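Local coordinates for water-Soluble Chlorophyll Protein (Brassica oleracea var. botrytis, PDB 6S2Z) that binds chlorophyll b in a soluble tetramer and, as a member of the Kunitz-type beta-trefoil family, is linked to endopeptidase inhibitor activity, at residues R1-D6 / Y71-T76; L38-L43 / W87-E92; L43-T48 / I111-E116. All coordinates share one frame; numbering follows the deposited sequence.

How the contacts relate
Contacts 1 and 2 are both partly buried, whereas contact 3 is buried. Contact 1 lies on one side of the chain's centre; contacts 2 and 3 lie together on the other, their centres about 10 Å apart, while the centres of contacts 1 and 2 are about 31 Å apart. In contact 3 isoleucines of two strands pack and waters bridge the backbones. Contact 2 joins loops through a disulfide and apolar side chains. Contact 1 relies instead on backbone and threonine hydrogen bonds with some aromatic and apolar packing. Leu43 belongs to both contacts 2 and 3, Pro42 and Trp87 pack on strand 111-113, and both contacts touch the same chlorophyll b.

Contact 1: R1-D6 / Y71-T76; sequences REQVKD and YIYTST
Gln3 and Tyr73 face each other as a non-hydrogen-bonded antiparallel pair, a single beta bridge with CA atoms 4.4 Å apart, framed by the bonds from Thr74 N to Glu2 O (2.9 Å) and from Val4 N to Ile72 O (3.0 Å). Glu2 O also lies 3.2 Å from Tyr73 CA, a CA-H...O contact that brings a softer donor to the same carbonyl. Beyond the bridge a side chain takes over the pairing: Thr74 holds OG1 between its backbone N and carbonyl carbon (chi1 63°), from where it accepts Glu2 N at 3.1 Å along a fairly straight bond (161°). The other branch of Thr74, CG2, meets Val4 CG2 at 3.6 Å, so threonine suits a place with a backbone N-H on one side and a valine on the other.

Gln3 reaches over a face of the Tyr73 ring, its CG 4.0 Å from the centroid in a CH-pi contact; glutamine suits here, with a methylene stem to lay on the ring and a polar end beyond it. The ring edge meets the Arg1-Glu2 peptide at Arg1 C and Glu2 N. Arg1, extended from CG to NE, lays one face of its guanidinium over Thr76 OG1, 3.5 Å from NE; that hydroxyl donates to Thr74 O from above the carbonyl plane, spanning the turn at Ser75. Ser75 OG is held by Glu127, and buried Val4 is apolar where it meets Ile126 and Phe171. Three hydrogen bonds fix the register of the N-terminal residues on the loop before strand 78-82, supplemented by Gln3-Tyr73 and Val4-Thr74 packing.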
# COMPACT_ATOMS: atom_id res chain seq x y z
N ARG A 1 -28.61 16.32 31.68
CA ARG A 1 -28.36 16.59 30.23
C ARG A 1 -28.05 18.07 30.04
O ARG A 1 -28.76 18.93 30.56
CB ARG A 1 -29.57 16.20 29.36
CG ARG A 1 -29.89 14.72 29.30
CD ARG A 1 -30.92 14.34 28.25
NE ARG A 1 -31.02 12.89 28.17
CZ ARG A 1 -31.94 12.24 27.46
NH1 ARG A 1 -32.83 12.92 26.76
NH2 ARG A 1 -31.96 10.91 27.46
N GLU A 2 -26.97 18.37 29.30
CA GLU A 2 -26.57 19.74 29.03
C GLU A 2 -26.18 19.85 27.56
O GLU A 2 -25.94 18.86 26.89
CB GLU A 2 -25.37 20.15 29.90
CG GLU A 2 -25.69 20.31 31.38
CD GLU A 2 -26.68 21.43 31.68
OE1 GLU A 2 -26.44 22.56 31.21
OE2 GLU A 2 -27.68 21.16 32.37
N GLN A 3 -26.12 21.10 27.08
CA GLN A 3 -25.63 21.37 25.75
C GLN A 3 -24.14 21.04 25.73
O GLN A 3 -23.40 21.51 26.58
CB GLN A 3 -25.86 22.83 25.38
CG GLN A 3 -27.33 23.20 25.15
CD GLN A 3 -27.48 24.68 24.92
OE1 GLN A 3 -26.52 25.44 24.99
NE2 GLN A 3 -28.70 25.11 24.65
N VAL A 4 -23.73 20.25 24.73
CA VAL A 4 -22.34 19.98 24.45
C VAL A 4 -21.73 21.26 23.90
O VAL A 4 -22.33 21.90 23.04
CB VAL A 4 -22.21 18.77 23.50
CG1 VAL A 4 -20.80 18.58 22.96
CG2 VAL A 4 -22.68 17.49 24.17
N LYS A 5 -20.54 21.64 24.39
CA LYS A 5 -19.89 22.88 23.97
C LYS A 5 -18.64 22.57 23.14
O LYS A 5 -17.90 21.65 23.44
CB LYS A 5 -19.57 23.74 25.19
CG LYS A 5 -20.79 24.19 25.99
CD LYS A 5 -20.53 25.34 26.95
CE LYS A 5 -21.70 25.64 27.86
NZ LYS A 5 -21.29 26.47 29.02
N ASP A 6 -18.41 23.36 22.10
CA ASP A 6 -17.21 23.24 21.29
C ASP A 6 -16.04 23.88 22.04
O ASP A 6 -16.23 24.41 23.13
CB ASP A 6 -17.42 23.83 19.90
CG ASP A 6 -17.67 25.33 19.87
OD1 ASP A 6 -17.18 26.05 20.79
OD2 ASP A 6 -18.37 25.78 18.93
N TYR A 71 -29.47 22.06 18.92
CA TYR A 71 -28.26 21.81 19.69
C TYR A 71 -28.14 20.34 20.09
O TYR A 71 -29.14 19.64 20.26
CB TYR A 71 -28.19 22.76 20.90
CG TYR A 71 -28.06 24.23 20.57
CD1 TYR A 71 -26.94 24.71 19.90
CD2 TYR A 71 -29.03 25.14 20.95
CE1 TYR A 71 -26.80 26.06 19.60
CE2 TYR A 71 -28.90 26.50 20.67
CZ TYR A 71 -27.78 26.96 19.99
OH TYR A 71 -27.61 28.28 19.68
N ILE A 72 -26.89 19.88 20.20
CA ILE A 72 -26.59 18.52 20.65
C ILE A 72 -26.44 18.54 22.17
O ILE A 72 -25.72 19.39 22.71
CB ILE A 72 -25.33 17.97 19.95
CG1 ILE A 72 -25.41 18.09 18.42
CG2 ILE A 72 -25.03 16.55 20.41
CD1 ILE A 72 -26.55 17.33 17.80
N TYR A 73 -27.15 17.61 22.84
CA TYR A 73 -27.15 17.47 24.29
C TYR A 73 -26.40 16.21 24.69
O TYR A 73 -26.27 15.28 23.90
CB TYR A 73 -28.59 17.43 24.82
CG TYR A 73 -29.23 18.78 25.06
CD1 TYR A 73 -29.91 19.44 24.05
CD2 TYR A 73 -29.17 19.40 26.31
CE1 TYR A 73 -30.48 20.69 24.25
CE2 TYR A 73 -29.75 20.64 26.54
CZ TYR A 73 -30.41 21.29 25.50
OH TYR A 73 -30.99 22.50 25.71
N THR A 74 -25.94 16.16 25.94
CA THR A 74 -25.24 15.00 26.46
C THR A 74 -26.24 13.87 26.72
O THR A 74 -27.43 14.10 26.85
CB THR A 74 -24.50 15.37 27.75
OG1 THR A 74 -25.46 15.76 28.73
CG2 THR A 74 -23.49 16.48 27.55
N SER A 75 -25.74 12.64 26.76
CA SER A 75 -26.49 11.50 27.26
C SER A 75 -27.66 11.12 26.36
O SER A 75 -28.56 10.40 26.79
CB SER A 75 -26.93 11.68 28.71
OG SER A 75 -25.90 12.28 29.48
N THR A 76 -27.60 11.56 25.09
CA THR A 76 -28.64 11.36 24.09
C THR A 76 -28.02 10.74 22.83
O THR A 76 -26.97 11.18 22.34
CB THR A 76 -29.31 12.71 23.79
OG1 THR A 76 -29.46 13.39 25.04
CG2 THR A 76 -30.63 12.57 23.06

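Contact 2: L38-L43 / W87-E92; sequences LPFCPL and WPVCNE. With CHL (chlorophyll b), chain B.
Phe40 presents the edge of its ring to Cys90 SG, a sulfur-aromatic contact with the sulfur 5.4 Å from the ring centroid, and its CE1 meets Val89 CB at 3.9 Å, the two side chains crossing at about a right angle. Over the centre of one face of the Trp87 indole, 4.0 Å above the plane, sits CMC, the formyl carbon of chlorophyll b, while Leu43 CD1 comes to the indole obliquely.

Between these rings the disulfide Cys41-Cys90 ties the loops covalently, the SG atoms 2.0 Å apart and the chi3 of -91° close to the relaxed right-angle value. Leu43 CG packs on Cys90 SG at 3.7 Å, which covers the sulfur with hydrocarbon. The two methyls of Leu43 then divide the pigment between them: CD1 lies near the formyl oxygen OMC, and CD2 is 3.5 Å from CAB of the vinyl group. Val89 places CG2 between its backbone N and carbonyl carbon, which sends this methyl to OMC (3.3 Å) and turns CG1 to Phe40. Such branching lets Leu43 and Val89 each touch pigment and protein at once. With Trp87 and Pro88 they form part of the chlorophyll b pocket, and Trp87 lies next to Pro32, the axial magnesium ligand.

Phe40 also packs on Phe40 of the third subunit and touches another chlorophyll b, while Pro88 meets Leu152 of the fourth. Within the chain, the loop leading into strand 44-47 is thus clamped to the one leading into strand 97-99, and Pro42, Leu43 and Trp87 all lean on strand 111-113.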
# COMPACT_ATOMS: atom_id res chain seq x y z
N LEU A 38 -6.35 -6.29 3.69
CA LEU A 38 -7.13 -6.72 2.54
C LEU A 38 -8.15 -7.74 3.01
O LEU A 38 -7.77 -8.81 3.44
CB LEU A 38 -6.15 -7.33 1.52
CG LEU A 38 -6.52 -7.26 0.03
CD1 LEU A 38 -6.81 -5.83 -0.43
CD2 LEU A 38 -5.40 -7.86 -0.81
N PRO A 39 -9.47 -7.44 3.02
CA PRO A 39 -10.01 -6.16 2.55
C PRO A 39 -9.70 -5.03 3.53
O PRO A 39 -9.45 -5.28 4.71
CB PRO A 39 -11.54 -6.39 2.49
CG PRO A 39 -11.83 -7.58 3.38
CD PRO A 39 -10.51 -8.33 3.57
N PHE A 40 -9.67 -3.79 3.03
CA PHE A 40 -9.42 -2.65 3.89
C PHE A 40 -10.73 -1.93 4.21
O PHE A 40 -10.75 -0.97 4.97
CB PHE A 40 -8.33 -1.74 3.31
CG PHE A 40 -8.53 -1.42 1.85
CD1 PHE A 40 -9.57 -0.58 1.44
CD2 PHE A 40 -7.69 -1.95 0.88
CE1 PHE A 40 -9.75 -0.29 0.10
CE2 PHE A 40 -7.88 -1.66 -0.47
CZ PHE A 40 -8.92 -0.84 -0.85
N CYS A 41 -11.83 -2.37 3.60
CA CYS A 41 -13.14 -1.88 3.99
C CYS A 41 -13.76 -2.89 4.95
O CYS A 41 -13.64 -4.08 4.71
CB CYS A 41 -14.06 -1.66 2.80
SG CYS A 41 -13.37 -0.51 1.59
N PRO A 42 -14.43 -2.45 6.04
CA PRO A 42 -14.57 -1.02 6.34
C PRO A 42 -13.35 -0.40 7.02
O PRO A 42 -12.58 -1.09 7.67
CB PRO A 42 -15.80 -1.00 7.27
CG PRO A 42 -15.77 -2.34 7.98
CD PRO A 42 -15.13 -3.31 7.02
N LEU A 43 -13.20 0.93 6.89
CA LEU A 43 -12.11 1.66 7.51
C LEU A 43 -12.32 1.76 9.02
O LEU A 43 -13.46 1.77 9.48
CB LEU A 43 -12.03 3.07 6.90
CG LEU A 43 -11.72 3.09 5.40
CD1 LEU A 43 -12.07 4.43 4.77
CD2 LEU A 43 -10.26 2.71 5.15
N TRP A 87 -13.95 10.89 -1.31
CA TRP A 87 -14.00 9.62 -0.60
C TRP A 87 -13.71 8.50 -1.60
O TRP A 87 -14.64 7.98 -2.23
CB TRP A 87 -15.35 9.47 0.11
CG TRP A 87 -15.40 8.46 1.22
CD1 TRP A 87 -15.68 7.12 1.11
CD2 TRP A 87 -15.19 8.71 2.62
NE1 TRP A 87 -15.62 6.52 2.34
CE2 TRP A 87 -15.33 7.47 3.29
CE3 TRP A 87 -14.88 9.84 3.38
CZ2 TRP A 87 -15.18 7.35 4.67
CZ3 TRP A 87 -14.74 9.73 4.75
CH2 TRP A 87 -14.88 8.49 5.38
N PRO A 88 -12.42 8.16 -1.83
CA PRO A 88 -12.03 7.23 -2.90
C PRO A 88 -12.16 5.73 -2.67
O PRO A 88 -12.08 4.97 -3.63
CB PRO A 88 -10.52 7.47 -3.06
CG PRO A 88 -10.06 7.99 -1.73
CD PRO A 88 -11.25 8.74 -1.17
N VAL A 89 -12.30 5.30 -1.41
CA VAL A 89 -12.46 3.88 -1.13
C VAL A 89 -13.65 3.65 -0.20
O VAL A 89 -14.07 4.54 0.53
CB VAL A 89 -11.16 3.26 -0.58
CG1 VAL A 89 -10.01 3.38 -1.56
CG2 VAL A 89 -10.78 3.85 0.77
N CYS A 90 -14.17 2.41 -0.23
CA CYS A 90 -15.16 1.92 0.71
C CYS A 90 -16.49 2.63 0.49
O CYS A 90 -17.18 2.97 1.44
CB CYS A 90 -14.70 2.11 2.15
SG CYS A 90 -13.13 1.28 2.50
N ASN A 91 -16.85 2.77 -0.79
CA ASN A 91 -17.93 3.65 -1.22
C ASN A 91 -19.30 2.99 -1.13
O ASN A 91 -20.31 3.68 -1.19
CB ASN A 91 -17.70 4.15 -2.64
CG ASN A 91 -16.77 5.34 -2.61
OD1 ASN A 91 -15.68 5.26 -3.18
ND2 ASN A 91 -17.17 6.38 -1.90
N GLU A 92 -19.31 1.66 -1.03
CA GLU A 92 -20.53 0.89 -0.89
C GLU A 92 -21.03 1.02 0.55
O GLU A 92 -22.17 0.65 0.83
CB GLU A 92 -20.29 -0.56 -1.36
CG GLU A 92 -19.23 -1.32 -0.57
CD GLU A 92 -17.75 -0.96 -0.73
OE1 GLU A 92 -17.40 -0.21 -1.67
OE2 GLU A 92 -16.93 -1.46 0.09
MG CHL B . -6.98 8.28 6.18
CHA CHL B . -4.79 10.25 7.86
CHB CHL B . -4.62 5.88 6.18
CHC CHL B . -8.85 6.51 3.98
CHD CHL B . -8.93 11.12 5.49
NA CHL B . -5.19 8.00 7.06
C1A CHL B . -4.55 8.80 7.77
C2A CHL B . -3.37 8.25 8.46
C3A CHL B . -3.22 6.94 7.76
C4A CHL B . -4.42 6.93 6.94
CMA CHL B . -1.99 6.93 6.90
CAA CHL B . -3.43 8.25 9.98
CBA CHL B . -2.31 7.53 10.68
CGA CHL B . -1.06 8.30 11.00
O1A CHL B . -1.00 8.95 11.96
O2A CHL B . 0.09 8.18 10.18
NB CHL B . -6.78 6.45 5.25
C1B CHL B . -5.76 5.60 5.32
C2B CHL B . -5.84 4.40 4.50
C3B CHL B . -7.11 4.61 3.86
C4B CHL B . -7.59 5.88 4.39
CMB CHL B . -4.88 3.27 4.36
CAB CHL B . -7.79 3.74 2.90
CBB CHL B . -7.21 3.22 1.88
NC CHL B . -8.60 8.72 4.95
C1C CHL B . -9.23 7.91 4.12
C2C CHL B . -10.34 8.53 3.41
C3C CHL B . -10.37 9.88 3.85
C4C CHL B . -9.25 9.88 4.77
CMC CHL B . -11.28 7.99 2.42
OMC CHL B . -11.27 6.86 2.10
CAC CHL B . -11.30 10.97 3.42
CBC CHL B . -10.79 11.65 2.20
ND CHL B . -6.96 10.29 6.57
C1D CHL B . -7.71 11.32 6.26
C2D CHL B . -7.18 12.59 6.80
C3D CHL B . -5.99 12.08 7.47
C4D CHL B . -5.96 10.81 7.28
CMD CHL B . -7.63 14.02 6.82
CAD CHL B . -4.82 12.49 8.26
OBD CHL B . -4.58 13.64 8.65
CBD CHL B . -4.01 11.30 8.55
CGD CHL B . -2.59 11.47 8.13
O1D CHL B . -1.72 11.50 8.92
O2D CHL B . -2.21 11.62 6.79
CED CHL B . -0.95 12.07 6.47
C1 CHL B . 0.94 9.18 9.71
C2 CHL B . 1.99 8.47 8.92
C3 CHL B . 2.54 9.01 7.84
C4 CHL B . 2.16 10.35 7.41
C5 CHL B . 3.56 8.28 7.06
C6 CHL B . 3.05 8.03 5.67
C7 CHL B . 1.66 7.46 5.59
C8 CHL B . 1.26 7.28 4.14
C9 CHL B . 0.27 8.32 3.68
C10 CHL B . 0.75 5.88 3.88
C11 CHL B . 1.90 4.93 3.91
C12 CHL B . 1.50 3.68 3.19
C13 CHL B . 2.34 2.49 3.58
C14 CHL B . 3.77 2.61 3.12
C15 CHL B . 1.73 1.23 3.01
C16 CHL B . 2.28 -0.01 3.67
C17 CHL B . 1.72 -1.29 3.08
C18 CHL B . 1.95 -2.45 4.02
C19 CHL B . 0.77 -3.37 4.02
C20 CHL B . 3.12 -3.22 3.54

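Contact 3: L43-T48 / I111-E116; sequences LGITQT and IIIGGE. With CHL (chlorophyll b), chain B.
Ile113, Ile45 and Leu43 carry this contact. Ile113 points across to the other strand, and its CG1 meets Ile45 CG1 at 3.8 Å with the side chains crossing at about a right angle. With CG1 beside its backbone N (chi1 -63°), Ile113 brings CD1 to 4.1 Å from Leu43 CB and close to Gly44 O. Ile45 CD1 goes on to Ile111 CG2 at 4.0 Å; branching at CB biases the backbone toward extended forms and offers two apolar arms for packing. Leu43 adds its carbonyl: O takes a weak, bent bond from Ile113 N (3.0 Å, 133°).

Strands 44-47 and 111-113 lie within the beta-trefoil of the Kunitz family, and their axes cross at 115°, well short of antiparallel, consistent with pairing that does not run on as a regular ladder. Two waters supplement the one direct bond. One accepts from Leu43 N (2.8 Å) and donates to Ile113 O; another accepts from Ile45 N and lies 2.6 Å from Ile111 O, though more acceptors surround it than it has protons. Ile45 and Ile111 both pack on Leu157, and Ile113 touches Pro32. At the far end of strand 44-47, Thr48 OG1 donates to chlorophyll b O1D at 2.9 Å.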
# COMPACT_ATOMS: atom_id res chain seq x y z
N LEU A 43 -13.20 0.93 6.89
CA LEU A 43 -12.11 1.66 7.51
C LEU A 43 -12.32 1.76 9.02
O LEU A 43 -13.46 1.77 9.48
CB LEU A 43 -12.03 3.07 6.90
CG LEU A 43 -11.72 3.09 5.40
CD1 LEU A 43 -12.07 4.43 4.77
CD2 LEU A 43 -10.26 2.71 5.15
N GLY A 44 -11.22 1.90 9.76
CA GLY A 44 -11.33 2.25 11.17
C GLY A 44 -11.09 3.74 11.37
O GLY A 44 -11.08 4.49 10.40
N ILE A 45 -10.91 4.15 12.63
CA ILE A 45 -10.74 5.55 12.99
C ILE A 45 -9.54 5.64 13.91
O ILE A 45 -9.36 4.79 14.78
CB ILE A 45 -12.01 6.14 13.64
CG1 ILE A 45 -13.27 5.77 12.85
CG2 ILE A 45 -11.89 7.65 13.82
CD1 ILE A 45 -14.53 6.47 13.36
N THR A 46 -8.71 6.65 13.69
CA THR A 46 -7.38 6.72 14.26
C THR A 46 -7.15 8.18 14.65
O THR A 46 -7.70 9.09 14.00
CB THR A 46 -6.36 6.27 13.20
OG1 THR A 46 -6.73 4.96 12.76
CG2 THR A 46 -4.94 6.27 13.71
N GLN A 47 -6.34 8.41 15.69
CA GLN A 47 -5.83 9.76 15.87
C GLN A 47 -4.57 9.89 15.04
O GLN A 47 -3.65 9.10 15.21
CB GLN A 47 -5.55 10.10 17.34
CG GLN A 47 -5.04 11.53 17.49
CD GLN A 47 -4.47 11.87 18.85
OE1 GLN A 47 -4.26 11.01 19.70
NE2 GLN A 47 -4.21 13.16 19.06
N THR A 48 -4.52 10.88 14.16
CA THR A 48 -3.29 11.08 13.42
C THR A 48 -2.21 11.51 14.41
O THR A 48 -2.51 12.23 15.35
CB THR A 48 -3.44 12.09 12.27
OG1 THR A 48 -2.14 12.28 11.69
CG2 THR A 48 -3.98 13.44 12.69
N ILE A 111 -14.00 0.69 16.47
CA ILE A 111 -14.89 1.64 15.81
C ILE A 111 -14.57 1.70 14.32
O ILE A 111 -13.44 1.95 13.90
CB ILE A 111 -14.86 3.02 16.48
CG1 ILE A 111 -14.88 2.90 18.01
CG2 ILE A 111 -16.02 3.85 15.96
CD1 ILE A 111 -16.19 2.38 18.59
N ILE A 112 -15.58 1.44 13.49
CA ILE A 112 -15.40 1.40 12.05
C ILE A 112 -16.29 2.49 11.47
O ILE A 112 -16.99 3.19 12.20
CB ILE A 112 -15.79 0.00 11.52
CG1 ILE A 112 -17.22 -0.37 11.93
CG2 ILE A 112 -14.79 -1.05 11.97
CD1 ILE A 112 -17.90 -1.39 11.04
N ILE A 113 -16.26 2.60 10.14
CA ILE A 113 -17.03 3.56 9.38
C ILE A 113 -17.89 2.76 8.40
O ILE A 113 -17.37 1.91 7.69
CB ILE A 113 -16.08 4.52 8.64
CG1 ILE A 113 -15.23 5.35 9.61
CG2 ILE A 113 -16.86 5.44 7.73
CD1 ILE A 113 -14.04 6.01 8.96
N GLY A 114 -19.20 3.05 8.38
CA GLY A 114 -20.12 2.39 7.47
C GLY A 114 -21.36 1.84 8.16
O GLY A 114 -21.93 0.86 7.71
N GLY A 115 -21.77 2.48 9.26
CA GLY A 115 -22.90 1.99 10.02
C GLY A 115 -24.22 2.42 9.39
O GLY A 115 -24.25 3.41 8.68
N GLU A 116 -25.29 1.66 9.67
CA GLU A 116 -26.64 2.02 9.25
C GLU A 116 -27.27 2.97 10.27
O GLU A 116 -27.25 2.72 11.48
CB GLU A 116 -27.49 0.78 8.99
CG GLU A 116 -26.81 -0.24 8.08
CD GLU A 116 -27.66 -1.37 7.49
OE1 GLU A 116 -28.72 -1.72 8.09
OE2 GLU A 116 -27.26 -1.92 6.43
MG CHL B . -6.98 8.28 6.18
CHA CHL B . -4.79 10.25 7.86
CHB CHL B . -4.62 5.88 6.18
CHC CHL B . -8.85 6.51 3.98
CHD CHL B . -8.93 11.12 5.49
NA CHL B . -5.19 8.00 7.06
C1A CHL B . -4.55 8.80 7.77
C2A CHL B . -3.37 8.25 8.46
C3A CHL B . -3.22 6.94 7.76
C4A CHL B . -4.42 6.93 6.94
CMA CHL B . -1.99 6.93 6.90
CAA CHL B . -3.43 8.25 9.98
CBA CHL B . -2.31 7.53 10.68
CGA CHL B . -1.06 8.30 11.00
O1A CHL B . -1.00 8.95 11.96
O2A CHL B . 0.09 8.18 10.18
NB CHL B . -6.78 6.45 5.25
C1B CHL B . -5.76 5.60 5.32
C2B CHL B . -5.84 4.40 4.50
C3B CHL B . -7.11 4.61 3.86
C4B CHL B . -7.59 5.88 4.39
CMB CHL B . -4.88 3.27 4.36
CAB CHL B . -7.79 3.74 2.90
CBB CHL B . -7.21 3.22 1.88
NC CHL B . -8.60 8.72 4.95
C1C CHL B . -9.23 7.91 4.12
C2C CHL B . -10.34 8.53 3.41
C3C CHL B . -10.37 9.88 3.85
C4C CHL B . -9.25 9.88 4.77
CMC CHL B . -11.28 7.99 2.42
OMC CHL B . -11.27 6.86 2.10
CAC CHL B . -11.30 10.97 3.42
CBC CHL B . -10.79 11.65 2.20
ND CHL B . -6.96 10.29 6.57
C1D CHL B . -7.71 11.32 6.26
C2D CHL B . -7.18 12.59 6.80
C3D CHL B . -5.99 12.08 7.47
C4D CHL B . -5.96 10.81 7.28
CMD CHL B . -7.63 14.02 6.82
CAD CHL B . -4.82 12.49 8.26
OBD CHL B . -4.58 13.64 8.65
CBD CHL B . -4.01 11.30 8.55
CGD CHL B . -2.59 11.47 8.13
O1D CHL B . -1.72 11.50 8.92
O2D CHL B . -2.21 11.62 6.79
CED CHL B . -0.95 12.07 6.47
C1 CHL B . 0.94 9.18 9.71
C2 CHL B . 1.99 8.47 8.92
C3 CHL B . 2.54 9.01 7.84
C4 CHL B . 2.16 10.35 7.41
C5 CHL B . 3.56 8.28 7.06
C6 CHL B . 3.05 8.03 5.67
C7 CHL B . 1.66 7.46 5.59
C8 CHL B . 1.26 7.28 4.14
C9 CHL B . 0.27 8.32 3.68
C10 CHL B . 0.75 5.88 3.88
C11 CHL B . 1.90 4.93 3.91
C12 CHL B . 1.50 3.68 3.19
C13 CHL B . 2.34 2.49 3.58
C14 CHL B . 3.77 2.61 3.12
C15 CHL B . 1.73 1.23 3.01
C16 CHL B . 2.28 -0.01 3.67
C17 CHL B . 1.72 -1.29 3.08
C18 CHL B . 1.95 -2.45 4.02
C19 CHL B . 0.77 -3.37 4.02
C20 CHL B . 3.12 -3.22 3.54
O HOH W 1 -15.38 2.17 5.59
O HOH W 2 -10.95 1.99 14.46